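Local coordinates for halogenase (Chondromyces crocatus, PDB 3E1T), which probably uses flavin-adenine dinucleotide to chlorinate a precursor or intermediate of the antibiotic chondrochloren, at residues A27-R32 / V494-G499. Residues are numbered along the deposited sequence; the frame is centred on the assembly and turned at random.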
loop_
_atom_site.group_PDB
_atom_site.type_symbol
_atom_site.label_atom_id
_atom_site.label_comp_id
_atom_site.label_asym_id
_atom_site.label_seq_id
_atom_site.Cartn_x
_atom_site.Cartn_y
_atom_site.Cartn_z
ATOM N N ALA A 27 5.314 19.735 -10.910
ATOM C CA ALA A 27 5.220 21.185 -10.726
ATOM C C ALA A 27 6.544 21.789 -10.258
ATOM O O ALA A 27 6.913 22.888 -10.684
ATOM C CB ALA A 27 4.109 21.527 -9.762
ATOM N N MET A 28 7.253 21.063 -9.390
ATOM C CA MET A 28 8.596 21.430 -8.934
ATOM C C MET A 28 9.598 21.610 -10.080
ATOM O O MET A 28 10.628 22.264 -9.911
ATOM C CB MET A 28 9.139 20.386 -7.948
ATOM C CG MET A 28 8.603 20.505 -6.532
ATOM S SD MET A 28 9.147 19.185 -5.414
ATOM C CE MET A 28 10.917 19.183 -5.714
ATOM N N ARG A 29 9.291 21.025 -11.234
ATOM C CA ARG A 29 10.140 21.117 -12.417
ATOM C C ARG A 29 9.651 22.266 -13.315
ATOM O O ARG A 29 10.248 22.561 -14.355
ATOM C CB ARG A 29 10.118 19.778 -13.161
ATOM C CG ARG A 29 11.419 19.329 -13.871
ATOM C CD ARG A 29 12.725 19.861 -13.267
ATOM N NE ARG A 29 13.784 18.849 -13.115
ATOM C CZ ARG A 29 14.336 18.129 -14.096
ATOM N NH1 ARG A 29 13.933 18.246 -15.358
ATOM N NH2 ARG A 29 15.300 17.261 -13.805
ATOM N N GLY A 30 8.568 22.916 -12.893
ATOM C CA GLY A 30 8.043 24.087 -13.583
ATOM C C GLY A 30 7.079 23.757 -14.705
ATOM O O GLY A 30 7.177 24.321 -15.793
ATOM N N HIS A 31 6.146 22.844 -14.436
ATOM C CA HIS A 31 5.151 22.446 -15.419
ATOM C C HIS A 31 3.757 22.766 -14.914
ATOM O O HIS A 31 3.563 22.962 -13.712
ATOM C CB HIS A 31 5.279 20.956 -15.742
ATOM C CG HIS A 31 6.598 20.574 -16.340
ATOM N ND1 HIS A 31 7.485 19.734 -15.701
ATOM C CD2 HIS A 31 7.178 20.907 -17.517
ATOM C CE1 HIS A 31 8.554 19.564 -16.460
ATOM N NE2 HIS A 31 8.393 20.264 -17.569
ATOM N N ARG A 32 2.791 22.834 -15.834
ATOM C CA ARG A 32 1.399 23.129 -15.484
ATOM C C ARG A 32 0.679 21.839 -15.088
ATOM O O ARG A 32 0.451 20.970 -15.924
ATOM C CB ARG A 32 0.652 23.792 -16.662
ATOM C CG ARG A 32 1.442 24.884 -17.398
ATOM C CD ARG A 32 0.658 25.531 -18.551
ATOM N NE ARG A 32 0.250 24.631 -19.647
ATOM C CZ ARG A 32 1.066 24.037 -20.523
ATOM N NH1 ARG A 32 2.387 24.185 -20.449
ATOM N NH2 ARG A 32 0.558 23.263 -21.477
ATOM N N VAL A 494 19.350 6.248 -14.651
ATOM C CA VAL A 494 19.685 6.784 -13.339
ATOM C C VAL A 494 19.008 8.138 -13.192
ATOM O O VAL A 494 18.775 8.814 -14.191
ATOM C CB VAL A 494 21.225 6.923 -13.128
ATOM C CG1 VAL A 494 21.887 5.556 -13.074
ATOM C CG2 VAL A 494 21.864 7.780 -14.212
ATOM N N PRO A 495 18.657 8.535 -11.958
ATOM C CA PRO A 495 18.066 9.860 -11.822
ATOM C C PRO A 495 19.060 10.988 -12.104
ATOM O O PRO A 495 20.268 10.837 -11.890
ATOM C CB PRO A 495 17.625 9.908 -10.352
ATOM C CG PRO A 495 17.629 8.500 -9.890
ATOM C CD PRO A 495 18.719 7.836 -10.665
ATOM N N SER A 496 18.526 12.102 -12.597
ATOM C CA SER A 496 19.243 13.362 -12.677
ATOM C C SER A 496 19.719 13.794 -11.284
ATOM O O SER A 496 19.169 13.345 -10.270
ATOM C CB SER A 496 18.312 14.426 -13.259
ATOM O OG SER A 496 17.128 14.547 -12.486
ATOM N N ARG A 497 20.730 14.665 -11.237
ATOM C CA ARG A 497 21.191 15.260 -9.978
ATOM C C ARG A 497 20.006 15.712 -9.121
ATOM O O ARG A 497 20.011 15.548 -7.901
ATOM C CB ARG A 497 22.137 16.447 -10.249
ATOM C CG ARG A 497 22.639 17.160 -8.984
ATOM C CD ARG A 497 23.456 18.408 -9.300
ATOM N NE ARG A 497 23.168 19.500 -8.364
ATOM C CZ ARG A 497 23.861 20.637 -8.285
ATOM N NH1 ARG A 497 24.911 20.849 -9.076
ATOM N NH2 ARG A 497 23.507 21.565 -7.403
ATOM N N ASP A 498 18.991 16.267 -9.781
ATOM C CA ASP A 498 17.780 16.741 -9.126
ATOM C C ASP A 498 16.964 15.598 -8.514
ATOM O O ASP A 498 16.256 15.788 -7.521
ATOM C CB ASP A 498 16.918 17.473 -10.156
ATOM C CG ASP A 498 15.959 18.454 -9.529
ATOM O OD1 ASP A 498 16.028 18.661 -8.291
ATOM O OD2 ASP A 498 15.143 19.031 -10.281
ATOM N N GLY A 499 17.060 14.418 -9.125
ATOM C CA GLY A 499 16.254 13.256 -8.733
ATOM C C GLY A 499 14.810 13.343 -9.204
ATOM O O GLY A 499 13.978 12.509 -8.829
#
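Arg29 and Asp498 join two surface loops through one salt bridge, with the two side chains sharing the gap between them; their CA atoms lie 9.4 Å apart. From CB the arginine chain runs out through CG, bends at chi2 (27°) and again at chi3, and so carries CD to 3.9 Å from Asp498 OD2. The next atom, NE, donates to that same oxygen at 3.1 Å, with an N-H...O angle of 160°. OD2 receives it through its anti lone pair, on the side away from the other oxygen, so the carboxylate engages the guanidinium edge by one bond and not as a two-pronged pair; the two planes are nearly coplanar, 2° apart. At the tip, NH2 passes Asp498 CB and lies 3.5 Å from Ser496 OG. That hydroxyl is hydrogen-bonded with Ala501 O and accepts a weak hydrogen bond from Gly499 N, within the type I turn from Ser496 to Gly499 that presents Asp498. Arg29 also touches Asn331 of helix 315-333. The bridge thus ties a C-terminal loop to the turn linking helix 17-27 with strand 33-36, part of the beta-alpha-beta unit of a Rossmann-type FAD-binding fold.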